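Local coordinates for McyG protein (Microcystis aeruginosa PCC 7806, PDB 4R0M) that binds phenylalanyl-adenylate in its adenylation domain and, as part of microcystin synthetase, probably activates its substrate for loading onto the adjoining peptidyl carrier domain, at residues P97-V102 and L178-S183; P223-G228 and K528-K533. All coordinates share one frame; numbering follows the deposited sequence.

Contact 1: P97-V102 and L178-S183; sequences PVPLTV and LLLFTS
Strand 97-99, at the edge of a four-stranded parallel sheet, runs beside strand 178-182 of a β-hairpin, their axes 5.5 Å apart and 25° from parallel. One weak backbone bond joins them, from Leu179 N to Pro97 O at 3.4 Å, long but nearly straight. Leu179 O then meets carbon: Val98 CA sends it a CA-H···O contact of 3.5 Å, and Pro99 CD, also 3.5 Å from Leu179 O, sits where an N-H would otherwise point.

Val98 packs with both of its methyls. With CG1 anti to its backbone N (chi1 -173°), that methyl comes to the edge of the Phe181 ring, 3.8 Å from CD1, while CG2 lies alongside Leu179, 4.1 Å from CB. An alanine here would remove both methyls and would probably loosen the packing of the Phe181 edge and of Leu179 together. Leu100 CD2 reaches back to Phe181 CB at 4.0 Å. The pyrrolidine of Pro99 is crossed at about a right angle by two leucines that differ at chi1: Leu178, its CG anti to the backbone N, offers CD1, and Leu180, its CG beside the N, brings CD2 to 3.8 Å from Pro99 CD. Ile230 of helix 227-240 touches all three.

The backbone of Val98 is bonded to Val73 and Leu75 of its own sheet, and Leu178 and Leu180 to Leu194 and Val192 of the hairpin. With Pro99 lacking an amide proton, the ladder between the strands cannot continue at that point, so the junction of the two sheets rests chiefly on buried apolar packing.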
loop_
_atom_site.group_PDB
_atom_site.type_symbol
_atom_site.label_atom_id
_atom_site.label_comp_id
_atom_site.label_asym_id
_atom_site.label_seq_id
_atom_site.Cartn_x
_atom_site.Cartn_y
_atom_site.Cartn_z
ATOM N N PRO A 97 13.783 -6.131 10.908
ATOM C CA PRO A 97 13.471 -4.725 10.674
ATOM C C PRO A 97 11.975 -4.471 10.833
ATOM O O PRO A 97 11.157 -5.316 10.457
ATOM C CB PRO A 97 13.901 -4.504 9.224
ATOM C CG PRO A 97 13.741 -5.840 8.579
ATOM C CD PRO A 97 13.960 -6.876 9.646
ATOM N N VAL A 98 11.632 -3.324 11.415
ATOM C CA VAL A 98 10.235 -2.937 11.597
ATOM C C VAL A 98 10.026 -1.578 10.929
ATOM O O VAL A 98 10.128 -0.532 11.580
ATOM C CB VAL A 98 9.827 -2.910 13.089
ATOM C CG1 VAL A 98 8.329 -2.670 13.238
ATOM C CG2 VAL A 98 10.214 -4.216 13.775
ATOM N N PRO A 99 9.758 -1.590 9.611
ATOM C CA PRO A 99 9.599 -0.347 8.869
ATOM C C PRO A 99 8.273 0.320 9.198
ATOM O O PRO A 99 7.227 -0.332 9.182
ATOM C CB PRO A 99 9.623 -0.799 7.397
ATOM C CG PRO A 99 10.033 -2.239 7.410
ATOM C CD PRO A 99 9.589 -2.762 8.740
ATOM N N LEU A 100 8.327 1.605 9.520
ATOM C CA LEU A 100 7.120 2.377 9.788
ATOM C C LEU A 100 7.116 3.652 8.949
ATOM O O LEU A 100 8.175 4.151 8.563
ATOM C CB LEU A 100 6.994 2.694 11.283
ATOM C CG LEU A 100 6.767 1.518 12.246
ATOM C CD1 LEU A 100 6.969 1.953 13.689
ATOM C CD2 LEU A 100 5.395 0.882 12.064
ATOM N N THR A 101 5.918 4.155 8.662
ATOM C CA THR A 101 5.739 5.378 7.888
ATOM C C THR A 101 6.450 6.542 8.568
ATOM O O THR A 101 6.337 6.727 9.781
ATOM C CB THR A 101 4.239 5.712 7.717
ATOM O OG1 THR A 101 3.568 4.600 7.112
ATOM C CG2 THR A 101 4.036 6.955 6.844
ATOM N N VAL A 102 7.204 7.302 7.779
ATOM C CA VAL A 102 7.814 8.541 8.240
ATOM C C VAL A 102 6.716 9.592 8.412
ATOM O O VAL A 102 5.937 9.843 7.492
ATOM C CB VAL A 102 8.909 9.023 7.261
ATOM C CG1 VAL A 102 9.280 10.480 7.509
ATOM C CG2 VAL A 102 10.143 8.131 7.367
ATOM N N LEU A 178 10.609 -10.309 8.818
ATOM C CA LEU A 178 10.040 -8.982 8.627
ATOM C C LEU A 178 8.773 -8.801 9.452
ATOM O O LEU A 178 7.880 -9.652 9.437
ATOM C CB LEU A 178 9.748 -8.748 7.141
ATOM C CG LEU A 178 9.187 -7.402 6.664
ATOM C CD1 LEU A 178 10.141 -6.247 6.947
ATOM C CD2 LEU A 178 8.869 -7.488 5.179
ATOM N N LEU A 179 8.709 -7.690 10.177
ATOM C CA LEU A 179 7.539 -7.359 10.980
ATOM C C LEU A 179 6.943 -6.035 10.509
ATOM O O LEU A 179 7.576 -4.986 10.632
ATOM C CB LEU A 179 7.908 -7.310 12.468
ATOM C CG LEU A 179 6.834 -7.015 13.521
ATOM C CD1 LEU A 179 5.672 -7.995 13.459
ATOM C CD2 LEU A 179 7.463 -7.028 14.905
ATOM N N LEU A 180 5.732 -6.099 9.957
ATOM C CA LEU A 180 5.052 -4.920 9.419
ATOM C C LEU A 180 3.739 -4.627 10.142
ATOM O O LEU A 180 2.807 -5.436 10.114
ATOM C CB LEU A 180 4.794 -5.078 7.915
ATOM C CG LEU A 180 5.992 -5.095 6.962
ATOM C CD1 LEU A 180 5.603 -5.743 5.644
ATOM C CD2 LEU A 180 6.530 -3.692 6.735
ATOM N N PHE A 181 3.677 -3.462 10.779
ATOM C CA PHE A 181 2.491 -3.044 11.516
ATOM C C PHE A 181 1.508 -2.299 10.626
ATOM O O PHE A 181 1.881 -1.355 9.931
ATOM C CB PHE A 181 2.879 -2.173 12.714
ATOM C CG PHE A 181 3.372 -2.954 13.898
ATOM C CD1 PHE A 181 4.708 -3.340 13.991
ATOM C CD2 PHE A 181 2.505 -3.297 14.929
ATOM C CE1 PHE A 181 5.163 -4.059 15.084
ATOM C CE2 PHE A 181 2.956 -4.016 16.026
ATOM C CZ PHE A 181 4.287 -4.398 16.103
ATOM N N THR A 182 0.255 -2.743 10.645
ATOM C CA THR A 182 -0.840 -2.037 9.985
ATOM C C THR A 182 -1.756 -1.432 11.042
ATOM O O THR A 182 -1.957 -2.025 12.107
ATOM C CB THR A 182 -1.676 -2.975 9.093
ATOM O OG1 THR A 182 -2.063 -4.132 9.844
ATOM C CG2 THR A 182 -0.886 -3.414 7.873
ATOM N N SER A 183 -2.302 -0.253 10.752
ATOM C CA SER A 183 -3.274 0.379 11.645
ATOM C C SER A 183 -4.623 -0.312 11.509
ATOM O O SER A 183 -5.156 -0.445 10.404
ATOM C CB SER A 183 -3.410 1.876 11.350
ATOM O OG SER A 183 -2.319 2.610 11.880
#

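Contact 2: P223-G228 and K528-K533; sequences PLDHVG and KTSIGK. With FA5 (adenosine-5'-[phenylalaninyl-phosphate]), chain C.
His226 and Ile531 form the buried part of this contact, directly beside the phenylalanyl-adenylate. Ile531 holds CG1 in the crowded position between its backbone N and carbonyl carbon, which leaves CG2 free to lie over one face of the imidazole, a CH-π contact of 3.5 Å to the ring centroid. CD1 of the same residue continues toward the ligand and stops 3.4 Å from the acyl O of FA5.

His226 is the N-cap of helix 227-240, and its ND1 accepts from Gly228 N at 3.1 Å with an angle of 169°; this bond and the Ile531 methyl set the ring's rotation. NE2 is thereby left as the donor, adding a weak, bent bond of 3.0 Å to FA5 OP3, the oxygen that joins phosphate and acyl group; the ligand meets the ring at its edge. A side chain on Gly228 would be crowded by the phenyl ring of FA5.

Packing stays close at the partly exposed Pro223 and Ser530, where Pro223 CG rests 3.2 Å from Ser530 O. Asp225 OD2 comes to 3.4 Å from Ser530 CB, although its hydrogen bond goes to Thr101. The loose side lies at Thr529, Lys528 and Lys533, which do not touch residues 223-228; Lys528 NZ bonds Gly532 O, and the residue makes a cation-π pair with Tyr466.

Gly532, with backbone angles that call for glycine, closes the type I turn 529-532 and leads to Lys533, whose NZ bonds FA5 O4' at 3.1 Å. A C-terminal loop delivering a lysine to the ribose and 5' oxygens is the A10 signature of adenylation domains, and its position here is consistent with their adenylate-forming conformation.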
loop_
_atom_site.group_PDB
_atom_site.type_symbol
_atom_site.label_atom_id
_atom_site.label_comp_id
_atom_site.label_asym_id
_atom_site.label_seq_id
_atom_site.Cartn_x
_atom_site.Cartn_y
_atom_site.Cartn_z
ATOM N N PRO A 223 5.970 4.561 -0.983
ATOM C CA PRO A 223 6.955 4.605 0.105
ATOM C C PRO A 223 7.434 3.211 0.508
ATOM O O PRO A 223 6.663 2.251 0.469
ATOM C CB PRO A 223 6.199 5.282 1.259
ATOM C CG PRO A 223 4.759 5.212 0.891
ATOM C CD PRO A 223 4.702 5.209 -0.605
ATOM N N LEU A 224 8.701 3.121 0.898
ATOM C CA LEU A 224 9.376 1.841 1.091
ATOM C C LEU A 224 8.933 1.035 2.305
ATOM O O LEU A 224 9.239 -0.150 2.395
ATOM C CB LEU A 224 10.896 2.037 1.115
ATOM C CG LEU A 224 11.599 2.445 -0.185
ATOM C CD1 LEU A 224 13.090 2.573 0.064
ATOM C CD2 LEU A 224 11.343 1.452 -1.306
ATOM N N ASP A 225 8.220 1.663 3.237
ATOM C CA ASP A 225 7.746 0.959 4.434
ATOM C C ASP A 225 6.567 0.032 4.148
ATOM O O ASP A 225 6.263 -0.849 4.948
ATOM C CB ASP A 225 7.382 1.943 5.551
ATOM C CG ASP A 225 6.365 2.971 5.113
ATOM O OD1 ASP A 225 6.776 3.979 4.495
ATOM O OD2 ASP A 225 5.163 2.774 5.389
ATOM N N HIS A 226 5.904 0.233 3.013
ATOM C CA HIS A 226 4.762 -0.594 2.643
ATOM C C HIS A 226 5.166 -1.905 2.011
ATOM O O HIS A 226 6.173 -1.981 1.304
ATOM C CB HIS A 226 3.829 0.173 1.725
ATOM C CG HIS A 226 2.494 -0.493 1.535
ATOM N ND1 HIS A 226 2.250 -1.344 0.524
ATOM C CD2 HIS A 226 1.317 -0.415 2.280
ATOM C CE1 HIS A 226 0.985 -1.788 0.609
ATOM N NE2 HIS A 226 0.411 -1.217 1.684
ATOM N N VAL A 227 4.366 -2.940 2.258
ATOM C CA VAL A 227 4.654 -4.312 1.809
ATOM C C VAL A 227 4.814 -4.471 0.287
ATOM O O VAL A 227 5.579 -5.324 -0.177
ATOM C CB VAL A 227 3.603 -5.309 2.365
ATOM C CG1 VAL A 227 2.258 -5.143 1.669
ATOM C CG2 VAL A 227 4.097 -6.745 2.262
ATOM N N GLY A 228 4.104 -3.644 -0.480
ATOM C CA GLY A 228 4.170 -3.683 -1.939
ATOM C C GLY A 228 5.506 -3.211 -2.483
ATOM O O GLY A 228 5.964 -3.686 -3.524
ATOM N N LYS A 528 -4.680 9.031 5.644
ATOM C CA LYS A 528 -4.257 8.144 4.569
ATOM C C LYS A 528 -3.185 7.184 5.065
ATOM O O LYS A 528 -2.318 7.563 5.856
ATOM C CB LYS A 528 -3.687 8.961 3.409
ATOM C CG LYS A 528 -4.712 9.629 2.506
ATOM C CD LYS A 528 -4.064 10.764 1.729
ATOM C CE LYS A 528 -4.785 11.053 0.423
ATOM N NZ LYS A 528 -4.429 10.072 -0.643
ATOM N N THR A 529 -3.245 5.941 4.591
ATOM C CA THR A 529 -2.150 4.991 4.778
ATOM C C THR A 529 -0.967 5.491 3.959
ATOM O O THR A 529 -1.127 6.375 3.115
ATOM C CB THR A 529 -2.526 3.569 4.314
ATOM O OG1 THR A 529 -2.905 3.596 2.931
ATOM C CG2 THR A 529 -3.673 3.005 5.144
ATOM N N SER A 530 0.213 4.931 4.205
ATOM C CA SER A 530 1.433 5.334 3.500
ATOM C C SER A 530 1.249 5.373 1.984
ATOM O O SER A 530 1.796 6.246 1.313
ATOM C CB SER A 530 2.593 4.404 3.860
ATOM O OG SER A 530 2.286 3.060 3.523
ATOM N N ILE A 531 0.456 4.440 1.461
ATOM C CA ILE A 531 0.246 4.324 0.017
ATOM C C ILE A 531 -0.850 5.229 -0.563
ATOM O O ILE A 531 -1.100 5.207 -1.774
ATOM C CB ILE A 531 0.031 2.855 -0.424
ATOM C CG1 ILE A 531 -1.196 2.225 0.241
ATOM C CG2 ILE A 531 1.300 2.048 -0.187
ATOM C CD1 ILE A 531 -1.650 0.941 -0.423
ATOM N N GLY A 532 -1.494 6.018 0.294
ATOM C CA GLY A 532 -2.465 7.018 -0.152
ATOM C C GLY A 532 -3.914 6.562 -0.179
ATOM O O GLY A 532 -4.764 7.228 -0.769
ATOM N N LYS A 533 -4.192 5.425 0.451
ATOM C CA LYS A 533 -5.554 4.933 0.589
ATOM C C LYS A 533 -6.226 5.631 1.768
ATOM O O LYS A 533 -5.760 5.529 2.909
ATOM C CB LYS A 533 -5.560 3.414 0.789
ATOM C CG LYS A 533 -6.936 2.813 1.049
ATOM C CD LYS A 533 -6.881 1.301 1.237
ATOM C CE LYS A 533 -6.257 0.906 2.567
ATOM N NZ LYS A 533 -6.364 -0.558 2.820
HETATM C C FA5 C . -2.049 -3.147 0.843
HETATM O O FA5 C . -2.646 -2.099 0.626
HETATM C CA FA5 C . -1.826 -4.134 -0.275
HETATM N N FA5 C . -3.128 -4.315 -0.872
HETATM C CB FA5 C . -0.861 -3.600 -1.343
HETATM C CG FA5 C . -0.635 -4.418 -2.621
HETATM C CD1 FA5 C . -1.479 -5.441 -3.053
HETATM C CD2 FA5 C . 0.479 -4.116 -3.416
HETATM C CE1 FA5 C . -1.213 -6.144 -4.235
HETATM C CE2 FA5 C . 0.751 -4.807 -4.603
HETATM C CZ FA5 C . -0.100 -5.830 -5.015
HETATM P P FA5 C . -2.507 -3.163 3.524
HETATM O OP1 FA5 C . -2.275 -1.756 4.007
HETATM O OP2 FA5 C . -2.272 -4.306 4.478
HETATM O OP3 FA5 C . -1.594 -3.418 2.206
HETATM O "O5'" FA5 C . -4.038 -3.221 3.023
HETATM C "C5'" FA5 C . -4.650 -4.420 2.554
HETATM C "C4'" FA5 C . -6.108 -4.117 2.242
HETATM O "O4'" FA5 C . -6.246 -3.205 1.145
HETATM C "C3'" FA5 C . -6.889 -5.344 1.819
HETATM O "O3'" FA5 C . -7.322 -6.117 2.937
HETATM C "C2'" FA5 C . -8.049 -4.731 1.069
HETATM O "O2'" FA5 C . -9.071 -4.311 1.980
HETATM C "C1'" FA5 C . -7.446 -3.501 0.425
HETATM N N9 FA5 C . -7.140 -3.809 -0.996
HETATM C C8 FA5 C . -5.923 -4.093 -1.494
HETATM N N7 FA5 C . -5.971 -4.326 -2.829
HETATM C C5 FA5 C . -7.254 -4.200 -3.211
HETATM C C6 FA5 C . -8.012 -4.314 -4.482
HETATM N N6 FA5 C . -7.391 -4.621 -5.644
HETATM N N1 FA5 C . -9.350 -4.105 -4.446
HETATM C C2 FA5 C . -9.988 -3.802 -3.296
HETATM N N3 FA5 C . -9.365 -3.676 -2.109
HETATM C C4 FA5 C . -8.023 -3.862 -2.000
#

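From the N terminus, the chain first passes through strand 96-99, and contact 1 closes a loop of 75 residues when strand 176-182 returns beside it. Only then does 223-228 appear, and contact 2 closes a far longer loop, of 299 residues, at 528-533. The two are therefore in series, neither nested nor crossed, yet their centres lie 10 Å apart. Thr101 OG1, just past strand 96-99, probably hydrogen-bonds Asp225 OD2 at 3.0 Å and also touches Ser530, while Leu180 packs on the backbone of Asp225. Contact 1 thus joins two sheets of the large N-terminal part, and contact 2 brings the C-terminal loop onto that part at the adenylate.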